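Local coordinates for protein 2-dehydro-3-deoxy-d-gluconate/2-dehydro-3-deoxy-phosphogluconate aldolase (Picrophilus torridus, PDB 4UXD) that serves as an aldolase of the dihydrodipicolinate synthetase family, built as a parallel beta/alpha barrel and found in the crystal as an assembly of four chains, at residues A[41-46]-A[280-285]; A[33-38]-A[48-53]; A[268-273]-A[291-296]. All coordinates share one frame; numbering follows the deposited sequence.

Contact 1: residues A[41-46]-A[280-285]; sequences NIDYNA and NNINGG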
loop_
_atom_site.group_PDB
_atom_site.type_symbol
_atom_site.label_atom_id
_atom_site.label_comp_id
_atom_site.label_asym_id
_atom_site.label_seq_id
_atom_site.Cartn_x
_atom_site.Cartn_y
_atom_site.Cartn_z
ATOM N N ASN A 41 -6.327 30.481 15.710
ATOM C CA ASN A 41 -5.908 30.274 17.092
ATOM C C ASN A 41 -7.103 29.821 17.909
ATOM O O ASN A 41 -8.240 30.033 17.501
ATOM C CB ASN A 41 -5.318 31.548 17.696
ATOM C CG ASN A 41 -4.243 32.163 16.831
ATOM O OD1 ASN A 41 -4.302 33.347 16.503
ATOM N ND2 ASN A 41 -3.261 31.363 16.447
ATOM N N ILE A 42 -6.855 29.220 19.071
ATOM C CA ILE A 42 -7.927 28.595 19.821
ATOM C C ILE A 42 -8.926 29.636 20.331
ATOM O O ILE A 42 -8.564 30.590 21.025
ATOM C CB ILE A 42 -7.392 27.773 20.995
ATOM C CG1 ILE A 42 -6.448 26.696 20.473
ATOM C CG2 ILE A 42 -8.556 27.136 21.781
ATOM C CD1 ILE A 42 -5.917 25.744 21.526
ATOM N N ASP A 43 -10.184 29.421 19.958
ATOM C CA ASP A 43 -11.307 30.252 20.358
ATOM C C ASP A 43 -11.952 29.659 21.607
ATOM O O ASP A 43 -12.778 28.752 21.517
ATOM C CB ASP A 43 -12.313 30.357 19.202
ATOM C CG ASP A 43 -13.551 31.169 19.556
ATOM O OD1 ASP A 43 -13.626 31.717 20.670
ATOM O OD2 ASP A 43 -14.451 31.261 18.700
ATOM N N TYR A 44 -11.573 30.184 22.769
ATOM C CA TYR A 44 -11.965 29.586 24.041
ATOM C C TYR A 44 -13.427 29.832 24.373
ATOM O O TYR A 44 -14.033 29.087 25.130
ATOM C CB TYR A 44 -11.057 30.101 25.163
ATOM C CG TYR A 44 -9.703 29.424 25.138
ATOM C CD1 TYR A 44 -9.554 28.134 25.612
ATOM C CD2 TYR A 44 -8.592 30.057 24.607
ATOM C CE1 TYR A 44 -8.333 27.504 25.580
ATOM C CE2 TYR A 44 -7.372 29.432 24.563
ATOM C CZ TYR A 44 -7.246 28.150 25.057
ATOM O OH TYR A 44 -6.031 27.504 25.038
ATOM N N ASN A 45 -14.010 30.857 23.778
ATOM C CA ASN A 45 -15.440 31.049 23.912
ATOM C C ASN A 45 -16.225 29.954 23.170
ATOM O O ASN A 45 -17.186 29.391 23.711
ATOM C CB ASN A 45 -15.845 32.430 23.405
ATOM C CG ASN A 45 -17.226 32.830 23.868
ATOM O OD1 ASN A 45 -17.613 32.571 25.012
ATOM N ND2 ASN A 45 -17.989 33.438 22.975
ATOM N N ALA A 46 -15.823 29.649 21.936
ATOM C CA ALA A 46 -16.462 28.555 21.187
ATOM C C ALA A 46 -16.221 27.198 21.862
ATOM O O ALA A 46 -17.116 26.354 21.898
ATOM C CB ALA A 46 -15.970 28.524 19.758
ATOM N N ASN A 280 -23.643 26.326 15.272
ATOM C CA ASN A 280 -23.686 27.329 16.322
ATOM C C ASN A 280 -23.524 28.738 15.749
ATOM O O ASN A 280 -23.312 29.692 16.496
ATOM C CB ASN A 280 -22.598 27.051 17.357
ATOM C CG ASN A 280 -22.580 25.607 17.813
ATOM O OD1 ASN A 280 -23.305 25.225 18.732
ATOM N ND2 ASN A 280 -21.740 24.793 17.176
ATOM N N ASN A 281 -23.630 28.856 14.423
ATOM C CA ASN A 281 -23.466 30.134 13.727
ATOM C C ASN A 281 -22.193 30.872 14.162
ATOM O O ASN A 281 -22.198 32.086 14.359
ATOM C CB ASN A 281 -24.693 31.028 13.958
ATOM C CG ASN A 281 -24.660 32.304 13.118
ATOM O OD1 ASN A 281 -24.282 32.279 11.945
ATOM N ND2 ASN A 281 -25.034 33.430 13.727
ATOM N N ILE A 282 -21.101 30.136 14.325
ATOM C CA ILE A 282 -19.844 30.751 14.719
ATOM C C ILE A 282 -18.979 31.004 13.497
ATOM O O ILE A 282 -18.969 30.220 12.550
ATOM C CB ILE A 282 -19.084 29.879 15.728
ATOM C CG1 ILE A 282 -19.884 29.801 17.028
ATOM C CG2 ILE A 282 -17.685 30.442 15.996
ATOM C CD1 ILE A 282 -19.310 28.852 18.047
ATOM N N ASN A 283 -18.258 32.115 13.536
ATOM C CA ASN A 283 -17.317 32.478 12.492
ATOM C C ASN A 283 -15.943 31.892 12.814
ATOM O O ASN A 283 -15.080 32.569 13.381
ATOM C CB ASN A 283 -17.249 34.001 12.365
ATOM C CG ASN A 283 -16.397 34.451 11.210
ATOM O OD1 ASN A 283 -16.175 33.701 10.262
ATOM N ND2 ASN A 283 -15.914 35.686 11.279
ATOM N N GLY A 284 -15.752 30.625 12.459
ATOM C CA GLY A 284 -14.572 29.891 12.870
ATOM C C GLY A 284 -13.567 29.683 11.758
ATOM O O GLY A 284 -13.911 29.728 10.580
ATOM N N GLY A 285 -12.317 29.436 12.137
ATOM C CA GLY A 285 -11.242 29.361 11.171
ATOM C C GLY A 285 -10.449 28.069 11.150
ATOM O O GLY A 285 -10.812 27.071 11.770
#
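Ile282 meets Ala46 methyl to methyl: its CD1 comes to 3.8 Å from Ala46 CB, and this is the one apolar side-chain pair that joins residues 41-46 to residues 280-285. An extended isoleucine suits the place because the two backbones stay well apart, with the CA atoms of Ala46 and Ile282 separated by 7.6 Å. Its CG1 lies beside the backbone N (chi1 -66°), and the chain then runs straight on to carry CD1 across to Ala46. The other branch, CG2, passes Asp43 OD2 at 4.3 Å, a loose contact of a methyl with a carboxylate. Alanine fits on the helix side because its small side chain also has to lie against Pro35, while Ile49, a turn further on, gives Ile282 a second apolar neighbour.

The helix start that carries Ala46 is capped by Asp43, which extends its carboxylate away from its own amide (chi1 178°) and brings OD1 over the first turn. There it takes weak bonds from Ala46 N at 3.3 Å, nearly straight at 169°, and, more bent, from Asn45 N at 3.2 Å. On the other side Asn281 has a positive phi, which asparagine tolerates better than most residues, and the reversal brings Ile282 N back to Tyr277 O.

The arrangement thus sets an N-cap with an aspartate, at the start of helix 44-56, against a Schellman motif at the end of helix 270-279. It joins an early and a late helix of the beta/alpha barrel.

Contact 2: residues A[33-38]-A[48-53]; sequences ITPLDA and NILIKY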
loop_
_atom_site.group_PDB
_atom_site.type_symbol
_atom_site.label_atom_id
_atom_site.label_comp_id
_atom_site.label_asym_id
_atom_site.label_seq_id
_atom_site.Cartn_x
_atom_site.Cartn_y
_atom_site.Cartn_z
ATOM N N ILE A 33 -13.186 18.585 18.739
ATOM C CA ILE A 33 -12.485 19.529 17.885
ATOM C C ILE A 33 -11.905 20.616 18.775
ATOM O O ILE A 33 -12.381 20.852 19.884
ATOM C CB ILE A 33 -13.391 20.170 16.818
ATOM C CG1 ILE A 33 -14.578 20.877 17.479
ATOM C CG2 ILE A 33 -13.866 19.116 15.823
ATOM C CD1 ILE A 33 -15.347 21.772 16.543
ATOM N N THR A 34 -10.876 21.279 18.279
ATOM C CA THR A 34 -10.357 22.480 18.918
ATOM C C THR A 34 -10.858 23.726 18.167
ATOM O O THR A 34 -10.249 24.114 17.166
ATOM C CB THR A 34 -8.831 22.448 18.926
ATOM O OG1 THR A 34 -8.396 21.169 19.386
ATOM C CG2 THR A 34 -8.261 23.541 19.808
ATOM N N PRO A 35 -11.964 24.351 18.632
ATOM C CA PRO A 35 -12.534 25.473 17.871
ATOM C C PRO A 35 -11.533 26.607 17.634
ATOM O O PRO A 35 -10.746 26.911 18.534
ATOM C CB PRO A 35 -13.698 25.942 18.751
ATOM C CG PRO A 35 -14.068 24.759 19.556
ATOM C CD PRO A 35 -12.757 24.065 19.839
ATOM N N LEU A 36 -11.556 27.187 16.433
ATOM C CA LEU A 36 -10.616 28.237 16.047
ATOM C C LEU A 36 -11.310 29.517 15.555
ATOM O O LEU A 36 -12.361 29.479 14.896
ATOM C CB LEU A 36 -9.668 27.742 14.948
ATOM C CG LEU A 36 -8.871 26.448 15.155
ATOM C CD1 LEU A 36 -8.149 26.080 13.849
ATOM C CD2 LEU A 36 -7.875 26.573 16.316
ATOM N N ASP A 37 -10.692 30.650 15.867
ATOM C CA ASP A 37 -11.173 31.936 15.396
ATOM C C ASP A 37 -10.804 32.131 13.925
ATOM O O ASP A 37 -10.186 31.269 13.319
ATOM C CB ASP A 37 -10.606 33.071 16.261
ATOM C CG ASP A 37 -9.077 33.166 16.214
ATOM O OD1 ASP A 37 -8.460 32.907 15.161
ATOM O OD2 ASP A 37 -8.483 33.532 17.248
ATOM N N ALA A 38 -11.163 33.276 13.364
ATOM C CA ALA A 38 -10.790 33.610 11.994
ATOM C C ALA A 38 -9.265 33.660 11.764
ATOM O O ALA A 38 -8.826 33.721 10.621
ATOM C CB ALA A 38 -11.419 34.945 11.602
ATOM N N ASN A 48 -16.218 26.691 24.847
ATOM C CA ASN A 48 -17.228 26.634 25.900
ATOM C C ASN A 48 -18.589 26.272 25.304
ATOM O O ASN A 48 -19.331 25.459 25.848
ATOM C CB ASN A 48 -17.302 27.968 26.646
ATOM C CG ASN A 48 -17.919 27.827 28.022
ATOM O OD1 ASN A 48 -19.128 27.990 28.192
ATOM N ND2 ASN A 48 -17.091 27.519 29.015
ATOM N N ILE A 49 -18.904 26.878 24.171
ATOM C CA ILE A 49 -20.141 26.582 23.477
ATOM C C ILE A 49 -20.218 25.094 23.210
ATOM O O ILE A 49 -21.278 24.493 23.335
ATOM C CB ILE A 49 -20.236 27.381 22.171
ATOM C CG1 ILE A 49 -20.569 28.838 22.517
ATOM C CG2 ILE A 49 -21.292 26.798 21.238
ATOM C CD1 ILE A 49 -20.241 29.849 21.432
ATOM N N LEU A 50 -19.063 24.514 22.888
ATOM C CA LEU A 50 -18.940 23.100 22.562
ATOM C C LEU A 50 -19.090 22.206 23.788
ATOM O O LEU A 50 -19.812 21.196 23.758
ATOM C CB LEU A 50 -17.586 22.836 21.894
ATOM C CG LEU A 50 -17.241 21.358 21.655
ATOM C CD1 LEU A 50 -18.330 20.684 20.838
ATOM C CD2 LEU A 50 -15.885 21.212 20.974
ATOM N N ILE A 51 -18.372 22.558 24.847
ATOM C CA ILE A 51 -18.472 21.857 26.121
ATOM C C ILE A 51 -19.913 21.820 26.621
ATOM O O ILE A 51 -20.345 20.836 27.207
ATOM C CB ILE A 51 -17.586 22.526 27.191
ATOM C CG1 ILE A 51 -16.114 22.284 26.878
ATOM C CG2 ILE A 51 -17.893 21.988 28.585
ATOM C CD1 ILE A 51 -15.186 23.231 27.565
ATOM N N LYS A 52 -20.656 22.900 26.400
ATOM C CA LYS A 52 -22.023 22.975 26.902
ATOM C C LYS A 52 -22.970 22.179 26.005
ATOM O O LYS A 52 -23.992 21.664 26.476
ATOM C CB LYS A 52 -22.480 24.433 27.020
ATOM C CG LYS A 52 -21.753 25.236 28.110
ATOM C CD LYS A 52 -21.826 24.573 29.482
ATOM C CE LYS A 52 -21.617 25.583 30.616
ATOM N NZ LYS A 52 -20.261 26.206 30.652
ATOM N N TYR A 53 -22.631 22.071 24.720
ATOM C CA TYR A 53 -23.342 21.152 23.826
ATOM C C TYR A 53 -23.097 19.686 24.180
ATOM O O TYR A 53 -24.004 18.857 24.110
ATOM C CB TYR A 53 -22.933 21.370 22.381
ATOM C CG TYR A 53 -23.565 20.359 21.456
ATOM C CD1 TYR A 53 -24.879 20.517 21.030
ATOM C CD2 TYR A 53 -22.856 19.238 21.014
ATOM C CE1 TYR A 53 -25.474 19.608 20.190
ATOM C CE2 TYR A 53 -23.446 18.314 20.162
ATOM C CZ TYR A 53 -24.762 18.501 19.754
ATOM O OH TYR A 53 -25.370 17.584 18.911
#
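Pro35 and Leu50 mark the closest approach of the two backbones, with their CA atoms 8.3 Å apart. Residues 33-37 are mostly extended, in the loop after strand 27-31, whereas 48-53 are regular helix, tied by bonds such as Lys52 N to Asn48 O at 2.9 Å. A gap of that width has to be filled by side chains, and Leu50 does most of the work.

One methyl of Leu50, CD2, makes all the closest contacts. Leu50 CG stands anti to the backbone N (chi1 172°), which projects the forked end from the helix onto the loop. CD2 meets Ile33 CG1 at 3.7 Å and lies at the same distance from the carbonyl Ile33 O, with Pro35 CG further off at 4.2 Å. The side chains of Ile33 and Leu50 cross obliquely. Ile33 holds CG1 between its own N and carbonyl carbon (chi1 57°), a less common choice for isoleucine that swings the branch toward the helix although CB itself does not point there. Proline suits the next-but-one place, since its ring offers carbon to Leu50 and its nitrogen has no hydrogen to satisfy. Phe276 of helix 270-279 packs on both Ile33 and Leu50.

No hydrogen bond joins the two segments, and the polar groups look elsewhere: Ile33 N to Asn229, and Lys52 NZ to Asn48 OD1 on the far side of the helix. The contact is buried and largely apolar, though CD2 also touches the carbonyl Ile33 O. It rests mainly on dispersion and the exclusion of water, and shape rather than directional bonding fits the loop to its helix.

Contact 3: residues A[268-273]-A[291-296]; sequences FPNAYY and YRVGIE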
loop_
_atom_site.group_PDB
_atom_site.type_symbol
_atom_site.label_atom_id
_atom_site.label_comp_id
_atom_site.label_asym_id
_atom_site.label_seq_id
_atom_site.Cartn_x
_atom_site.Cartn_y
_atom_site.Cartn_z
ATOM N N PHE A 268 -9.975 15.152 5.916
ATOM C CA PHE A 268 -10.143 15.091 7.367
ATOM C C PHE A 268 -9.303 16.172 8.087
ATOM O O PHE A 268 -8.178 16.457 7.680
ATOM C CB PHE A 268 -9.768 13.690 7.868
ATOM C CG PHE A 268 -9.980 13.489 9.351
ATOM C CD1 PHE A 268 -8.963 13.790 10.262
ATOM C CD2 PHE A 268 -11.199 13.016 9.834
ATOM C CE1 PHE A 268 -9.153 13.607 11.629
ATOM C CE2 PHE A 268 -11.403 12.829 11.193
ATOM C CZ PHE A 268 -10.377 13.125 12.100
ATOM N N PRO A 269 -9.843 16.794 9.152
ATOM C CA PRO A 269 -11.167 16.738 9.774
ATOM C C PRO A 269 -11.962 18.004 9.492
ATOM O O PRO A 269 -12.861 18.370 10.250
ATOM C CB PRO A 269 -10.832 16.656 11.253
ATOM C CG PRO A 269 -9.623 17.579 11.368
ATOM C CD PRO A 269 -8.916 17.554 10.010
ATOM N N ASN A 270 -11.608 18.684 8.412
ATOM C CA ASN A 270 -12.084 20.037 8.184
ATOM C C ASN A 270 -13.611 20.156 8.211
ATOM O O ASN A 270 -14.143 21.092 8.809
ATOM C CB ASN A 270 -11.510 20.535 6.871
ATOM C CG ASN A 270 -9.993 20.629 6.914
ATOM O OD1 ASN A 270 -9.435 21.223 7.838
ATOM N ND2 ASN A 270 -9.315 20.013 5.936
ATOM N N ALA A 271 -14.304 19.187 7.616
ATOM C CA ALA A 271 -15.763 19.186 7.571
ATOM C C ALA A 271 -16.389 19.214 8.967
ATOM O O ALA A 271 -17.462 19.793 9.148
ATOM C CB ALA A 271 -16.267 17.978 6.805
ATOM N N TYR A 272 -15.722 18.592 9.938
ATOM C CA TYR A 272 -16.202 18.573 11.322
ATOM C C TYR A 272 -16.230 19.982 11.877
ATOM O O TYR A 272 -17.128 20.353 12.636
ATOM C CB TYR A 272 -15.319 17.688 12.214
ATOM C CG TYR A 272 -15.473 16.202 11.955
ATOM C CD1 TYR A 272 -14.941 15.610 10.810
ATOM C CD2 TYR A 272 -16.151 15.388 12.855
ATOM C CE1 TYR A 272 -15.080 14.248 10.575
ATOM C CE2 TYR A 272 -16.302 14.030 12.623
ATOM C CZ TYR A 272 -15.760 13.469 11.486
ATOM O OH TYR A 272 -15.908 12.126 11.260
ATOM N N TYR A 273 -15.230 20.762 11.485
ATOM C CA TYR A 273 -15.100 22.116 11.959
ATOM C C TYR A 273 -16.192 22.985 11.332
ATOM O O TYR A 273 -16.916 23.668 12.051
ATOM C CB TYR A 273 -13.678 22.642 11.679
ATOM C CG TYR A 273 -12.678 22.102 12.691
ATOM C CD1 TYR A 273 -12.223 20.792 12.627
ATOM C CD2 TYR A 273 -12.225 22.891 13.731
ATOM C CE1 TYR A 273 -11.335 20.288 13.566
ATOM C CE2 TYR A 273 -11.341 22.398 14.677
ATOM C CZ TYR A 273 -10.898 21.097 14.592
ATOM O OH TYR A 273 -10.011 20.612 15.532
ATOM N N TYR A 291 -8.146 23.687 6.017
ATOM C CA TYR A 291 -8.694 24.724 5.154
ATOM C C TYR A 291 -10.213 24.566 5.030
ATOM O O TYR A 291 -10.745 23.477 5.247
ATOM C CB TYR A 291 -8.012 24.684 3.788
ATOM C CG TYR A 291 -8.309 23.453 2.972
ATOM C CD1 TYR A 291 -7.533 22.311 3.088
ATOM C CD2 TYR A 291 -9.356 23.443 2.068
ATOM C CE1 TYR A 291 -7.806 21.184 2.326
ATOM C CE2 TYR A 291 -9.638 22.328 1.307
ATOM C CZ TYR A 291 -8.864 21.202 1.437
ATOM O OH TYR A 291 -9.148 20.104 0.661
ATOM N N ARG A 292 -10.913 25.653 4.717
ATOM C CA ARG A 292 -12.377 25.608 4.583
ATOM C C ARG A 292 -12.776 24.730 3.394
ATOM O O ARG A 292 -12.119 24.727 2.360
ATOM C CB ARG A 292 -12.951 27.029 4.447
ATOM C CG ARG A 292 -14.305 27.174 3.711
ATOM C CD ARG A 292 -15.530 26.917 4.593
ATOM N NE ARG A 292 -16.501 28.007 4.444
ATOM C CZ ARG A 292 -17.550 27.999 3.621
ATOM N NH1 ARG A 292 -17.817 26.940 2.860
ATOM N NH2 ARG A 292 -18.346 29.059 3.568
ATOM N N VAL A 293 -13.882 24.013 3.546
ATOM C CA VAL A 293 -14.217 22.917 2.641
ATOM C C VAL A 293 -15.526 23.130 1.876
ATOM O O VAL A 293 -15.542 23.155 0.640
ATOM C CB VAL A 293 -14.285 21.600 3.447
ATOM C CG1 VAL A 293 -15.097 20.544 2.740
ATOM C CG2 VAL A 293 -12.880 21.078 3.703
ATOM N N GLY A 294 -16.617 23.273 2.621
ATOM C CA GLY A 294 -17.953 23.321 2.054
ATOM C C GLY A 294 -18.725 22.050 2.375
ATOM O O GLY A 294 -18.565 21.035 1.699
ATOM N N ILE A 295 -19.547 22.102 3.419
ATOM C CA ILE A 295 -20.420 20.994 3.797
ATOM C C ILE A 295 -21.826 21.574 3.927
ATOM O O ILE A 295 -21.987 22.755 4.257
ATOM C CB ILE A 295 -19.940 20.293 5.113
ATOM C CG1 ILE A 295 -20.959 19.267 5.641
ATOM C CG2 ILE A 295 -19.645 21.312 6.205
ATOM C CD1 ILE A 295 -21.100 18.013 4.795
ATOM N N GLU A 296 -22.835 20.744 3.663
ATOM C CA GLU A 296 -24.198 21.225 3.427
ATOM C C GLU A 296 -25.127 21.192 4.647
ATOM O O GLU A 296 -26.264 21.656 4.560
ATOM C CB GLU A 296 -24.827 20.411 2.293
ATOM C CG GLU A 296 -24.069 20.506 0.970
ATOM C CD GLU A 296 -24.195 21.867 0.304
ATOM O OE1 GLU A 296 -24.803 22.785 0.899
ATOM O OE2 GLU A 296 -23.685 22.019 -0.825
#
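Asn270 meets Tyr291 with CB, CG and both amide tips, and Val293 with CB. That CB begins between two neighbours, 3.5 Å from Val293 CG2 and 3.4 Å from the carbonyl Tyr291 O. Because CG lies beside the backbone N (chi1 -63°), the amide is laid along the backbone of Tyr291, and OD1 accepts a weak bond from Tyr291 N, 3.3 Å long and bent to 146°. The other tip, ND2, stands obliquely to the phenol ring, 4.1 Å from Tyr291 CD1. Asparagine suits the spot by combining a carbon that packs on valine with an acceptor for a loop N-H.

Beyond it the contact is looser: the methyl Ile295 CG2 lies 4.0 Å from the carbonyl Ala271 O, where alanine's small size lets the loop come close. Gly294 sits between with a positive phi of 109° that glycine adopts easily, although residues 294-296 are poorly ordered. Glu274, one turn along the helix, accepts from both Gly294 N and Ile295 N. Tyr291 sends its hydroxyl to Asn132 of the second subunit.

The C-terminal loop thus lies along the start of helix 270-279. Helix 245-264 flanks them, Leu263 touching Ala271 and Lys262 touching Ile295, while Tyr273 points back to the loop after strand 27-31.

In the fold
Contact 2 is fully buried and largely apolar. Contact 1 touches it through helix 44-56 and is only partly buried, mixing one methyl pair with a capped helix start. Their loops are also stitched directly, Asp43 N to Pro35 O and Gly285 N to Leu36 O. Contact 3, though mostly buried, lies nearer a subunit boundary and alone carries a side-chain hydrogen bond across its segments, a weak one. Contact 3 lies at the start of helix 270-279, and contact 1 uses the loop that follows its end. From contact 3, the hydroxyl of Tyr273 bonds to Thr34 N of contact 2, joining the late helix to the loop after the barrel strand 27-31.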